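Long-range contacts in soluble epoxide hydrolase (Bacillus megaterium, PDB 4INZ), which belongs to the soluble epoxide hydrolases and is built on the alpha/beta hydrolase fold, a mixed beta-sheet with helices packed against it: residues A[26-31]-A[93-98]; A[50-55]-A[201-206]; A[124-129]-A[238-243]; A[248-253]-A[272-277]. The protein carries 1 engineered substitution. All blocks are in the same frame, centred on the assembly; numbering follows the deposited sequence.

Overall arrangement
The four contacts are spread over one alpha/beta hydrolase fold, whose mixed sheet runs from strand 20-25 to strand 274-279. Interactions 1 and 4 both reach this sheet, the first through strand 28-36 near one border, the second at the opposite border, their centres about 27 Å apart. Interaction 3 lies at the end of helix 115-126 and touches both: Tyr127 packs on Val93 and Arg97 of interaction 1, and Val243 on Pro272 of interaction 4. Interaction 2, about 31 Å from interaction 3 between centres, ties helix 198-210 to the loop after strand 40-44. Its segments alternate along the chain with those of interactions 1 and 3, so these contacts cross along the sequence; interaction 4 comes last.

Interaction 1: residues A[26-31]-A[93-98]; sequences NGVNLH and VEDIRQ
In this alpha/beta hydrolase fold the turn between strands 20-25 and 28-36 lies against helix 89-102, and Asn26 makes the join. With its CG anti to the backbone N (chi1 -161°), Asn26 reaches toward the helix and lays its amide across the CG of Glu94, ND2 to CG 3.5 Å. The same ND2 donates to Asp95 OD1 at 3.0 Å, the oxygen lying in the amide plane of Asn26 while the N-H comes from above the carboxylate plane; the two planes are 78° apart. OD2 of Asp95 forms a salt bridge with Arg73, which probably keeps the carboxylate charged, and Leu30 brings CD1 to 4.2 Å from this OD2. One helical turn on, the extended chain of Gln98 crosses Asn26 at about a right angle. Its NE2 is bound to Glu94 OE2, which also receives Arg97 NH2, so the amide is held in place. Gln98 OE1 accepts the backbone N of Asn26 at 2.8 Å, the donor standing above the carbonyl plane.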
loop_
_atom_site.group_PDB
_atom_site.type_symbol
_atom_site.label_atom_id
_atom_site.label_comp_id
_atom_site.label_asym_id
_atom_site.label_seq_id
_atom_site.Cartn_x
_atom_site.Cartn_y
_atom_site.Cartn_z
ATOM N N ASN A 26 1.386 -19.147 -2.797
ATOM C CA ASN A 26 0.691 -18.880 -4.045
ATOM C C ASN A 26 1.612 -18.939 -5.263
ATOM O O ASN A 26 1.470 -18.153 -6.203
ATOM C CB ASN A 26 0.016 -17.509 -3.957
ATOM C CG ASN A 26 -1.075 -17.327 -4.989
ATOM O OD1 ASN A 26 -1.563 -18.298 -5.576
ATOM N ND2 ASN A 26 -1.469 -16.079 -5.215
ATOM N N GLY A 27 2.565 -19.867 -5.233
ATOM C CA GLY A 27 3.423 -20.122 -6.377
ATOM C C GLY A 27 4.637 -19.217 -6.501
ATOM O O GLY A 27 5.369 -19.291 -7.490
ATOM N N VAL A 28 4.855 -18.366 -5.502
ATOM C CA VAL A 28 5.988 -17.446 -5.520
ATOM C C VAL A 28 6.687 -17.396 -4.165
ATOM O O VAL A 28 6.090 -17.735 -3.141
ATOM C CB VAL A 28 5.545 -16.015 -5.908
ATOM C CG1 VAL A 28 4.805 -16.032 -7.238
ATOM C CG2 VAL A 28 4.670 -15.405 -4.818
ATOM N N ASN A 29 7.954 -16.986 -4.165
ATOM C CA ASN A 29 8.685 -16.745 -2.930
ATOM C C ASN A 29 8.653 -15.259 -2.625
ATOM O O ASN A 29 9.182 -14.455 -3.398
ATOM C CB ASN A 29 10.147 -17.190 -3.057
ATOM C CG ASN A 29 10.302 -18.695 -3.141
ATOM O OD1 ASN A 29 9.561 -19.449 -2.508
ATOM N ND2 ASN A 29 11.279 -19.142 -3.923
ATOM N N LEU A 30 8.027 -14.889 -1.509
ATOM C CA LEU A 30 7.981 -13.491 -1.100
ATOM C C LEU A 30 8.949 -13.225 0.041
ATOM O O LEU A 30 9.020 -13.995 1.001
ATOM C CB LEU A 30 6.572 -13.100 -0.665
ATOM C CG LEU A 30 5.461 -13.245 -1.697
ATOM C CD1 LEU A 30 4.173 -12.705 -1.122
ATOM C CD2 LEU A 30 5.823 -12.521 -2.983
ATOM N N HIS A 31 9.691 -12.131 -0.075
ATOM C CA HIS A 31 10.617 -11.697 0.959
ATOM C C HIS A 31 9.914 -10.795 1.976
ATOM O O HIS A 31 9.010 -10.042 1.623
ATOM C CB HIS A 31 11.776 -10.941 0.311
ATOM C CG HIS A 31 12.758 -10.375 1.290
ATOM N ND1 HIS A 31 12.723 -9.060 1.704
ATOM C CD2 HIS A 31 13.819 -10.938 1.919
ATOM C CE1 HIS A 31 13.712 -8.840 2.552
ATOM N NE2 HIS A 31 14.395 -9.963 2.699
ATOM N N VAL A 93 -4.471 -10.753 -3.654
ATOM C CA VAL A 93 -5.280 -11.020 -2.469
ATOM C C VAL A 93 -4.966 -12.395 -1.878
ATOM O O VAL A 93 -4.909 -12.557 -0.658
ATOM C CB VAL A 93 -6.799 -10.894 -2.771
ATOM C CG1 VAL A 93 -7.636 -11.528 -1.656
ATOM C CG2 VAL A 93 -7.190 -9.433 -2.970
ATOM N N GLU A 94 -4.751 -13.382 -2.745
ATOM C CA GLU A 94 -4.398 -14.724 -2.286
ATOM C C GLU A 94 -3.005 -14.740 -1.654
ATOM O O GLU A 94 -2.762 -15.475 -0.694
ATOM C CB GLU A 94 -4.496 -15.743 -3.425
ATOM C CG GLU A 94 -4.035 -17.146 -3.045
ATOM C CD GLU A 94 -5.021 -17.895 -2.149
ATOM O OE1 GLU A 94 -6.070 -17.327 -1.780
ATOM O OE2 GLU A 94 -4.740 -19.068 -1.818
ATOM N N ASP A 95 -2.093 -13.930 -2.185
ATOM C CA ASP A 95 -0.781 -13.785 -1.562
ATOM C C ASP A 95 -0.972 -13.448 -0.094
ATOM O O ASP A 95 -0.367 -14.066 0.780
ATOM C CB ASP A 95 0.042 -12.667 -2.214
ATOM C CG ASP A 95 0.691 -13.090 -3.518
ATOM O OD1 ASP A 95 0.599 -14.285 -3.879
ATOM O OD2 ASP A 95 1.304 -12.220 -4.174
ATOM N N ILE A 96 -1.816 -12.453 0.168
ATOM C CA ILE A 96 -1.986 -11.953 1.522
ATOM C C ILE A 96 -2.616 -13.015 2.408
ATOM O O ILE A 96 -2.205 -13.200 3.551
ATOM C CB ILE A 96 -2.824 -10.656 1.555
ATOM C CG1 ILE A 96 -2.191 -9.596 0.647
ATOM C CG2 ILE A 96 -2.946 -10.133 2.986
ATOM C CD1 ILE A 96 -0.712 -9.323 0.930
ATOM N N ARG A 97 -3.601 -13.728 1.874
ATOM C CA ARG A 97 -4.244 -14.787 2.640
ATOM C C ARG A 97 -3.236 -15.848 3.072
ATOM O O ARG A 97 -3.224 -16.265 4.231
ATOM C CB ARG A 97 -5.366 -15.436 1.833
ATOM C CG ARG A 97 -6.347 -16.215 2.680
ATOM C CD ARG A 97 -7.257 -17.082 1.815
ATOM N NE ARG A 97 -6.507 -18.099 1.082
ATOM C CZ ARG A 97 -6.100 -19.249 1.610
ATOM N NH1 ARG A 97 -6.370 -19.532 2.878
ATOM N NH2 ARG A 97 -5.421 -20.116 0.874
ATOM N N GLN A 98 -2.392 -16.281 2.139
ATOM C CA GLN A 98 -1.433 -17.348 2.417
ATOM C C GLN A 98 -0.286 -16.876 3.313
ATOM O O GLN A 98 0.270 -17.656 4.077
ATOM C CB GLN A 98 -0.886 -17.960 1.120
ATOM C CG GLN A 98 -1.915 -18.698 0.277
ATOM C CD GLN A 98 -1.271 -19.624 -0.749
ATOM O OE1 GLN A 98 -0.118 -20.026 -0.601
ATOM N NE2 GLN A 98 -2.013 -19.954 -1.799
#

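Interaction 2: residues A[50-55]-A[201-206]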
loop_
_atom_site.group_PDB
_atom_site.type_symbol
_atom_site.label_atom_id
_atom_site.label_comp_id
_atom_site.label_asym_id
_atom_site.label_seq_id
_atom_site.Cartn_x
_atom_site.Cartn_y
_atom_site.Cartn_z
ATOM N N PHE A 50 8.742 -0.329 -0.628
ATOM C CA PHE A 50 8.915 -1.730 -0.271
ATOM C C PHE A 50 8.877 -1.821 1.245
ATOM O O PHE A 50 8.528 -0.853 1.904
ATOM C CB PHE A 50 10.217 -2.317 -0.858
ATOM C CG PHE A 50 11.491 -1.702 -0.319
ATOM C CD1 PHE A 50 11.778 -0.354 -0.508
ATOM C CD2 PHE A 50 12.434 -2.495 0.323
ATOM C CE1 PHE A 50 12.967 0.201 -0.035
ATOM C CE2 PHE A 50 13.634 -1.955 0.799
ATOM C CZ PHE A 50 13.901 -0.604 0.617
ATOM N N SER A 51 9.224 -2.978 1.799
ATOM C CA SER A 51 9.071 -3.192 3.236
ATOM C C SER A 51 9.721 -2.104 4.094
ATOM O O SER A 51 9.222 -1.770 5.176
ATOM C CB SER A 51 9.607 -4.574 3.620
ATOM O OG SER A 51 10.931 -4.741 3.130
ATOM N N HIS A 52 10.828 -1.548 3.612
ATOM C CA HIS A 52 11.601 -0.574 4.387
ATOM C C HIS A 52 10.793 0.681 4.742
ATOM O O HIS A 52 11.122 1.379 5.700
ATOM C CB HIS A 52 12.865 -0.189 3.606
ATOM C CG HIS A 52 13.836 0.657 4.369
ATOM N ND1 HIS A 52 14.564 0.179 5.439
ATOM C CD2 HIS A 52 14.231 1.941 4.191
ATOM C CE1 HIS A 52 15.353 1.138 5.897
ATOM N NE2 HIS A 52 15.173 2.217 5.156
ATOM N N ILE A 53 9.739 0.979 3.985
ATOM C CA ILE A 53 8.988 2.206 4.266
ATOM C C ILE A 53 8.373 2.163 5.670
ATOM O O ILE A 53 8.078 3.204 6.267
ATOM C CB ILE A 53 7.908 2.515 3.200
ATOM C CG1 ILE A 53 7.402 3.953 3.361
ATOM C CG2 ILE A 53 6.741 1.510 3.278
ATOM C CD1 ILE A 53 6.612 4.437 2.171
ATOM N N TRP A 54 8.219 0.954 6.204
ATOM C CA TRP A 54 7.561 0.757 7.493
ATOM C C TRP A 54 8.524 0.715 8.676
ATOM O O TRP A 54 8.117 0.431 9.809
ATOM C CB TRP A 54 6.754 -0.540 7.469
ATOM C CG TRP A 54 5.685 -0.556 6.439
ATOM C CD1 TRP A 54 5.649 -1.315 5.296
ATOM C CD2 TRP A 54 4.485 0.218 6.448
ATOM N NE1 TRP A 54 4.487 -1.062 4.600
ATOM C CE2 TRP A 54 3.756 -0.128 5.286
ATOM C CE3 TRP A 54 3.949 1.161 7.333
ATOM C CZ2 TRP A 54 2.520 0.448 4.982
ATOM C CZ3 TRP A 54 2.711 1.727 7.031
ATOM C CH2 TRP A 54 2.013 1.367 5.864
ATOM N N ARG A 55 9.795 1.005 8.415
ATOM C CA ARG A 55 10.843 0.846 9.426
ATOM C C ARG A 55 10.510 1.447 10.802
ATOM O O ARG A 55 10.836 0.856 11.839
ATOM C CB ARG A 55 12.165 1.421 8.903
ATOM C CG ARG A 55 12.107 2.911 8.562
ATOM C CD ARG A 55 13.229 3.288 7.593
ATOM N NE ARG A 55 13.220 4.708 7.264
ATOM C CZ ARG A 55 12.418 5.253 6.356
ATOM N NH1 ARG A 55 11.556 4.490 5.686
ATOM N NH2 ARG A 55 12.472 6.562 6.122
ATOM N N VAL A 201 18.369 5.970 1.536
ATOM C CA VAL A 201 18.506 6.137 0.095
ATOM C C VAL A 201 19.150 4.888 -0.506
ATOM O O VAL A 201 18.687 4.363 -1.522
ATOM C CB VAL A 201 19.328 7.410 -0.257
ATOM C CG1 VAL A 201 19.700 7.436 -1.739
ATOM C CG2 VAL A 201 18.549 8.666 0.125
ATOM N N GLN A 202 20.201 4.402 0.141
ATOM C CA GLN A 202 20.889 3.196 -0.315
ATOM C C GLN A 202 19.958 1.987 -0.314
ATOM O O GLN A 202 19.998 1.153 -1.228
ATOM C CB GLN A 202 22.116 2.917 0.559
ATOM C CG GLN A 202 22.924 1.700 0.112
ATOM C CD GLN A 202 23.543 1.900 -1.253
ATOM O OE1 GLN A 202 24.581 2.552 -1.381
ATOM N NE2 GLN A 202 22.902 1.345 -2.289
ATOM N N ALA A 203 19.123 1.888 0.714
ATOM C CA ALA A 203 18.181 0.781 0.801
ATOM C C ALA A 203 17.179 0.836 -0.346
ATOM O O ALA A 203 16.847 -0.186 -0.940
ATOM C CB ALA A 203 17.460 0.782 2.135
ATOM N N TYR A 204 16.688 2.031 -0.648
ATOM C CA TYR A 204 15.774 2.193 -1.769
ATOM C C TYR A 204 16.450 1.836 -3.085
ATOM O O TYR A 204 15.868 1.130 -3.909
ATOM C CB TYR A 204 15.245 3.622 -1.837
ATOM C CG TYR A 204 13.909 3.811 -1.160
ATOM C CD1 TYR A 204 12.730 3.684 -1.878
ATOM C CD2 TYR A 204 13.827 4.121 0.193
ATOM C CE1 TYR A 204 11.503 3.870 -1.280
ATOM C CE2 TYR A 204 12.595 4.304 0.808
ATOM C CZ TYR A 204 11.436 4.174 0.065
ATOM O OH TYR A 204 10.205 4.357 0.662
ATOM N N MET A 205 17.675 2.321 -3.286
ATOM C CA MET A 205 18.389 2.029 -4.523
ATOM C C MET A 205 18.583 0.524 -4.680
ATOM O O MET A 205 18.382 -0.025 -5.764
ATOM C CB MET A 205 19.746 2.739 -4.576
ATOM C CG MET A 205 19.659 4.265 -4.601
ATOM S SD MET A 205 18.636 4.916 -5.941
ATOM C CE MET A 205 19.494 4.271 -7.374
ATOM N N ASN A 206 18.997 -0.139 -3.602
ATOM C CA ASN A 206 19.098 -1.594 -3.618
ATOM C C ASN A 206 17.776 -2.256 -4.000
ATOM O O ASN A 206 17.757 -3.237 -4.759
ATOM C CB ASN A 206 19.536 -2.130 -2.254
ATOM C CG ASN A 206 20.995 -1.882 -1.964
ATOM O OD1 ASN A 206 21.786 -1.575 -2.864
ATOM N ND2 ASN A 206 21.370 -2.029 -0.694
#
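The loop that follows strand 40-44 in the alpha/beta hydrolase fold, with its short 3-10 turn at 51-54, meets helix 198-210 through an aromatic cluster. Phe50 and Tyr204 form a T-shaped pair: the edge of Phe50 points at the face of Tyr204, with ring centroids 5.2 Å apart and planes at 89°. CE1 of Phe50 stands over the centre of the tyrosine ring, 3.9 Å from Tyr204 CG, while CZ comes to 3.4 Å from Ala203 O. Phe50 takes the crowded chi1 (65°), its CG between backbone N and carbonyl carbon, and this brings the ring to the helix. His52 is sandwiched: the methyl CB of Ala203 lies over the centre of one face in a CH-pi contact, 4.1 Å from the ring centroid, and CD of Arg55 covers the rim of the other. NE2 of His52 is hydrogen-bonded to Asp200, just ahead on the helix. At its far end Tyr204 OH bonds to Asp49 and sits 3.9 Å from Ile53 CB. The whole is a buried junction between a loop and a helix inserted between strands 131-137 and 248-253, the usual place of the cap in alpha/beta hydrolases.

Interaction 3: residues A[124-129]-A[238-243]; sequences AYRYPE and PLEEEV
At the C-terminal end of helix 115-126 in the alpha/beta hydrolase fold, Tyr125 points at the irregular chain that leads into strand 248-253, and the long side chain of Arg126 reaches it with its end. Leu239 sits between them and crosses both side chains at about a right angle. Its CD1 lies over one face of the Tyr125 ring, off centre toward the rim, in a CH-pi contact 4.0 Å from the centroid. The other methyl, CD2, reaches the aliphatic part of Arg126, 3.7 Å from its CG. Glu241 O approaches the ring obliquely, 3.5 Å from Tyr125 CD1; Glu242 O lies at the ring edge, 3.2 Å from Tyr125 OH, which is hydrogen-bonded to His141. Glu240 bends at chi2 and receives the backbone N of Glu241 on its own OE1. The carboxylate stands perpendicular to the guanidinium, but its OE2 remains 4.8 Å from Arg126 NE. Arg126 is extended from CG to NE, and a salt bridge from NH1 to Asp90 secures another part of its head. Arg126 NH2 donates to Pro238 O at 2.8 Å, in the carbonyl plane and on a lone pair, with an N-H...O angle of 166°.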
loop_
_atom_site.group_PDB
_atom_site.type_symbol
_atom_site.label_atom_id
_atom_site.label_comp_id
_atom_site.label_asym_id
_atom_site.label_seq_id
_atom_site.Cartn_x
_atom_site.Cartn_y
_atom_site.Cartn_z
ATOM N N ALA A 124 -9.622 -7.128 3.130
ATOM C CA ALA A 124 -10.450 -6.981 4.328
ATOM C C ALA A 124 -11.930 -7.188 4.013
ATOM O O ALA A 124 -12.666 -7.784 4.803
ATOM C CB ALA A 124 -10.226 -5.611 4.978
ATOM N N TYR A 125 -12.366 -6.692 2.860
ATOM C CA TYR A 125 -13.755 -6.853 2.447
ATOM C C TYR A 125 -14.088 -8.316 2.157
ATOM O O TYR A 125 -15.163 -8.803 2.509
ATOM C CB TYR A 125 -14.056 -5.994 1.213
ATOM C CG TYR A 125 -14.607 -4.617 1.523
ATOM C CD1 TYR A 125 -15.982 -4.399 1.618
ATOM C CD2 TYR A 125 -13.757 -3.530 1.710
ATOM C CE1 TYR A 125 -16.492 -3.140 1.896
ATOM C CE2 TYR A 125 -14.258 -2.270 1.989
ATOM C CZ TYR A 125 -15.626 -2.079 2.080
ATOM O OH TYR A 125 -16.125 -0.824 2.357
ATOM N N ARG A 126 -13.162 -9.017 1.510
ATOM C CA ARG A 126 -13.407 -10.396 1.106
ATOM C C ARG A 126 -13.141 -11.382 2.240
ATOM O O ARG A 126 -13.811 -12.410 2.348
ATOM C CB ARG A 126 -12.561 -10.760 -0.115
ATOM C CG ARG A 126 -12.869 -9.943 -1.358
ATOM C CD ARG A 126 -12.063 -10.432 -2.553
ATOM N NE ARG A 126 -12.360 -9.672 -3.765
ATOM C CZ ARG A 126 -11.696 -9.797 -4.912
ATOM N NH1 ARG A 126 -10.685 -10.656 -5.007
ATOM N NH2 ARG A 126 -12.038 -9.059 -5.963
ATOM N N TYR A 127 -12.165 -11.066 3.082
ATOM C CA TYR A 127 -11.780 -11.953 4.174
ATOM C C TYR A 127 -11.746 -11.212 5.505
ATOM O O TYR A 127 -10.716 -11.200 6.181
ATOM C CB TYR A 127 -10.399 -12.563 3.915
ATOM C CG TYR A 127 -10.311 -13.485 2.718
ATOM C CD1 TYR A 127 -10.554 -14.847 2.849
ATOM C CD2 TYR A 127 -9.956 -13.002 1.465
ATOM C CE1 TYR A 127 -10.463 -15.700 1.762
ATOM C CE2 TYR A 127 -9.859 -13.849 0.370
ATOM C CZ TYR A 127 -10.115 -15.195 0.524
ATOM O OH TYR A 127 -10.020 -16.043 -0.558
ATOM N N PRO A 128 -12.875 -10.602 5.895
ATOM C CA PRO A 128 -12.884 -9.799 7.122
ATOM C C PRO A 128 -12.486 -10.603 8.357
ATOM O O PRO A 128 -12.038 -10.016 9.339
ATOM C CB PRO A 128 -14.339 -9.331 7.226
ATOM C CG PRO A 128 -15.116 -10.298 6.384
ATOM C CD PRO A 128 -14.203 -10.656 5.264
ATOM N N GLU A 129 -12.638 -11.922 8.307
ATOM C CA GLU A 129 -12.297 -12.760 9.451
ATOM C C GLU A 129 -10.779 -12.877 9.639
ATOM O O GLU A 129 -10.306 -13.312 10.689
ATOM C CB GLU A 129 -12.955 -14.145 9.333
ATOM C CG GLU A 129 -12.358 -15.066 8.276
ATOM C CD GLU A 129 -12.914 -14.829 6.878
ATOM O OE1 GLU A 129 -13.722 -13.893 6.694
ATOM O OE2 GLU A 129 -12.536 -15.594 5.961
ATOM N N PRO A 238 -13.658 -5.954 -7.882
ATOM C CA PRO A 238 -14.983 -6.532 -7.626
ATOM C C PRO A 238 -15.204 -6.920 -6.168
ATOM O O PRO A 238 -14.362 -7.588 -5.567
ATOM C CB PRO A 238 -14.997 -7.779 -8.518
ATOM C CG PRO A 238 -14.081 -7.436 -9.635
ATOM C CD PRO A 238 -12.967 -6.638 -8.985
ATOM N N LEU A 239 -16.338 -6.496 -5.615
ATOM C CA LEU A 239 -16.700 -6.822 -4.244
ATOM C C LEU A 239 -18.179 -7.171 -4.136
ATOM O O LEU A 239 -19.023 -6.578 -4.806
ATOM C CB LEU A 239 -16.386 -5.653 -3.306
ATOM C CG LEU A 239 -14.904 -5.399 -3.028
ATOM C CD1 LEU A 239 -14.710 -4.189 -2.120
ATOM C CD2 LEU A 239 -14.269 -6.632 -2.406
ATOM N N GLU A 240 -18.470 -8.135 -3.273
ATOM C CA GLU A 240 -19.831 -8.552 -2.965
ATOM C C GLU A 240 -20.498 -7.563 -2.007
ATOM O O GLU A 240 -21.659 -7.201 -2.180
ATOM C CB GLU A 240 -19.793 -9.939 -2.316
ATOM C CG GLU A 240 -18.963 -9.999 -1.008
ATOM C CD GLU A 240 -17.536 -9.452 -1.146
ATOM O OE1 GLU A 240 -17.209 -8.432 -0.485
ATOM O OE2 GLU A 240 -16.735 -10.046 -1.907
ATOM N N GLU A 241 -19.751 -7.127 -0.998
ATOM C CA GLU A 241 -20.294 -6.273 0.053
ATOM C C GLU A 241 -19.852 -4.822 -0.075
ATOM O O GLU A 241 -18.732 -4.544 -0.505
ATOM C CB GLU A 241 -19.889 -6.809 1.427
ATOM C CG GLU A 241 -20.934 -7.699 2.062
ATOM C CD GLU A 241 -22.231 -6.958 2.307
ATOM O OE1 GLU A 241 -22.255 -6.079 3.197
ATOM O OE2 GLU A 241 -23.222 -7.245 1.602
ATOM N N GLU A 242 -20.735 -3.904 0.314
ATOM C CA GLU A 242 -20.420 -2.478 0.310
ATOM C C GLU A 242 -19.940 -2.007 1.676
ATOM O O GLU A 242 -19.232 -1.005 1.781
ATOM C CB GLU A 242 -21.638 -1.651 -0.107
ATOM C CG GLU A 242 -21.995 -1.749 -1.584
ATOM C CD GLU A 242 -22.937 -0.642 -2.034
ATOM O OE1 GLU A 242 -23.621 -0.044 -1.171
ATOM O OE2 GLU A 242 -22.987 -0.362 -3.252
ATOM N N VAL A 243 -20.322 -2.734 2.719
ATOM C CA VAL A 243 -20.007 -2.329 4.086
ATOM C C VAL A 243 -18.970 -3.238 4.745
ATOM O O VAL A 243 -19.070 -4.461 4.676
ATOM C CB VAL A 243 -21.282 -2.271 4.954
ATOM C CG1 VAL A 243 -20.946 -1.880 6.385
ATOM C CG2 VAL A 243 -22.270 -1.294 4.355
#

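Interaction 4: residues A[248-253]-A[272-277]; sequences VQIIWG and PNISVH
Strands 248-253 and 274-279 run parallel at one border of the alpha/beta hydrolase sheet, their short segments inclined by 15°. Five backbone hydrogen bonds join them: Val248 N to Asn273 O, Ser275 N to Val248 O, Ile250 N to Ser275 O at 2.8 Å and nearly along the C=O axis, His277 N to Ile250 O, and Trp252 N to His277 O. On the face bearing Val248 and Ile250, the bump is Ile274. Its CG1, anti to the backbone N, lies alongside Val248, and CD1 runs on into the hollow between Val248 and Ile250, 3.6 Å from Ile250 CG1 and 4.0 Å from Val248 CG1. Val276 CG2 comes up 4.1 Å from Ile250 CG1, so the branched Ile250 meets Ile274 and Val276 at neighbouring positions along the adjacent strand. The face with Gln249, Ser275 and His277 also carries Ile251, but its cross-strand contacts are largely made by polar residues. Gln249 bends at chi2 (79°), setting OE1 3.5 Å from Ser275 CB and NE2 3.8 Å from His277 CB; its NE2 also donates to Ile250 O, giving that oxygen a second donor beside His277 N. A water within hydrogen-bonding distance of Val248 O lies 2.7 Å from Ser275 OG, which is also hydrogen-bonded to Lys304. Strand 131-137 flanks strand 248-253 on the inner side, Trp121 of helix 115-126 packs on Val248 and Ile250, and helix 291-303 covers Gln249, Ile251 and His277 from the other face.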
loop_
_atom_site.group_PDB
_atom_site.type_symbol
_atom_site.label_atom_id
_atom_site.label_comp_id
_atom_site.label_asym_id
_atom_site.label_seq_id
_atom_site.Cartn_x
_atom_site.Cartn_y
_atom_site.Cartn_z
ATOM N N VAL A 248 -11.613 0.312 11.859
ATOM C CA VAL A 248 -10.661 0.842 10.890
ATOM C C VAL A 248 -10.148 2.212 11.320
ATOM O O VAL A 248 -10.910 3.044 11.825
ATOM C CB VAL A 248 -11.288 0.975 9.487
ATOM C CG1 VAL A 248 -10.283 1.568 8.507
ATOM C CG2 VAL A 248 -11.774 -0.380 8.990
ATOM N N GLN A 249 -8.851 2.428 11.121
ATOM C CA GLN A 249 -8.232 3.728 11.335
ATOM C C GLN A 249 -7.606 4.195 10.032
ATOM O O GLN A 249 -6.822 3.460 9.429
ATOM C CB GLN A 249 -7.126 3.638 12.388
ATOM C CG GLN A 249 -6.318 4.936 12.514
ATOM C CD GLN A 249 -7.043 5.997 13.326
ATOM O OE1 GLN A 249 -7.526 5.727 14.428
ATOM N NE2 GLN A 249 -7.123 7.206 12.785
ATOM N N ILE A 250 -7.948 5.414 9.608
ATOM C CA ILE A 250 -7.293 6.054 8.477
ATOM C C ILE A 250 -6.279 7.061 9.004
ATOM O O ILE A 250 -6.580 7.819 9.930
ATOM C CB ILE A 250 -8.279 6.851 7.610
ATOM C CG1 ILE A 250 -9.457 5.985 7.161
ATOM C CG2 ILE A 250 -7.553 7.504 6.440
ATOM C CD1 ILE A 250 -9.073 4.670 6.604
ATOM N N ILE A 251 -5.081 7.062 8.422
ATOM C CA ILE A 251 -4.049 8.051 8.747
ATOM C C ILE A 251 -3.588 8.660 7.432
ATOM O O ILE A 251 -2.965 7.986 6.616
ATOM C CB ILE A 251 -2.865 7.413 9.494
ATOM C CG1 ILE A 251 -3.383 6.699 10.751
ATOM C CG2 ILE A 251 -1.828 8.475 9.857
ATOM C CD1 ILE A 251 -2.317 5.952 11.547
ATOM N N TRP A 252 -3.909 9.934 7.222
ATOM C CA TRP A 252 -3.947 10.489 5.874
ATOM C C TRP A 252 -3.164 11.779 5.764
ATOM O O TRP A 252 -3.434 12.730 6.496
ATOM C CB TRP A 252 -5.406 10.778 5.507
ATOM C CG TRP A 252 -5.613 11.124 4.063
ATOM C CD1 TRP A 252 -5.487 12.355 3.486
ATOM C CD2 TRP A 252 -5.994 10.226 3.016
ATOM N NE1 TRP A 252 -5.767 12.277 2.139
ATOM C CE2 TRP A 252 -6.084 10.981 1.828
ATOM C CE3 TRP A 252 -6.276 8.860 2.968
ATOM C CZ2 TRP A 252 -6.441 10.410 0.606
ATOM C CZ3 TRP A 252 -6.636 8.297 1.752
ATOM C CH2 TRP A 252 -6.708 9.070 0.590
ATOM N N GLY A 253 -2.208 11.822 4.838
ATOM C CA GLY A 253 -1.441 13.033 4.611
ATOM C C GLY A 253 -2.203 13.957 3.682
ATOM O O GLY A 253 -2.461 13.602 2.531
ATOM N N PRO A 272 -18.538 1.752 8.893
ATOM C CA PRO A 272 -19.217 2.410 10.020
ATOM C C PRO A 272 -18.358 2.631 11.266
ATOM O O PRO A 272 -18.544 3.632 11.965
ATOM C CB PRO A 272 -20.374 1.454 10.337
ATOM C CG PRO A 272 -20.610 0.715 9.061
ATOM C CD PRO A 272 -19.254 0.547 8.442
ATOM N N ASN A 273 -17.451 1.708 11.557
ATOM C CA ASN A 273 -16.603 1.846 12.730
ATOM C C ASN A 273 -15.235 2.342 12.310
ATOM O O ASN A 273 -14.251 1.605 12.368
ATOM C CB ASN A 273 -16.479 0.513 13.468
ATOM C CG ASN A 273 -15.714 0.637 14.774
ATOM O OD1 ASN A 273 -15.116 1.678 15.064
ATOM N ND2 ASN A 273 -15.711 -0.434 15.562
ATOM N N ILE A 274 -15.179 3.596 11.880
ATOM C CA ILE A 274 -13.942 4.155 11.361
ATOM C C ILE A 274 -13.524 5.412 12.117
ATOM O O ILE A 274 -14.372 6.177 12.603
ATOM C CB ILE A 274 -14.071 4.484 9.860
ATOM C CG1 ILE A 274 -12.689 4.641 9.216
ATOM C CG2 ILE A 274 -14.944 5.719 9.657
ATOM C CD1 ILE A 274 -12.722 4.592 7.705
ATOM N N SER A 275 -12.213 5.604 12.227
ATOM C CA SER A 275 -11.650 6.838 12.759
ATOM C C SER A 275 -10.697 7.390 11.720
ATOM O O SER A 275 -10.011 6.625 11.040
ATOM C CB SER A 275 -10.896 6.590 14.065
ATOM O OG SER A 275 -11.738 5.974 15.018
ATOM N N VAL A 276 -10.657 8.708 11.591
ATOM C CA VAL A 276 -9.812 9.350 10.591
ATOM C C VAL A 276 -8.915 10.389 11.248
ATOM O O VAL A 276 -9.390 11.231 12.011
ATOM C CB VAL A 276 -10.653 10.066 9.519
ATOM C CG1 VAL A 276 -9.744 10.741 8.505
ATOM C CG2 VAL A 276 -11.597 9.086 8.822
ATOM N N HIS A 277 -7.618 10.316 10.954
ATOM C CA HIS A 277 -6.655 11.318 11.415
ATOM C C HIS A 277 -5.973 11.903 10.197
ATOM O O HIS A 277 -5.377 11.169 9.409
ATOM C CB HIS A 277 -5.593 10.685 12.312
ATOM C CG HIS A 277 -4.704 11.679 12.982
ATOM N ND1 HIS A 277 -3.546 12.164 12.403
ATOM C CD2 HIS A 277 -4.804 12.289 14.184
ATOM C CE1 HIS A 277 -2.970 13.020 13.227
ATOM N NE2 HIS A 277 -3.718 13.117 14.313
HETATM O O HOH W 1 -12.100 3.324 14.509
#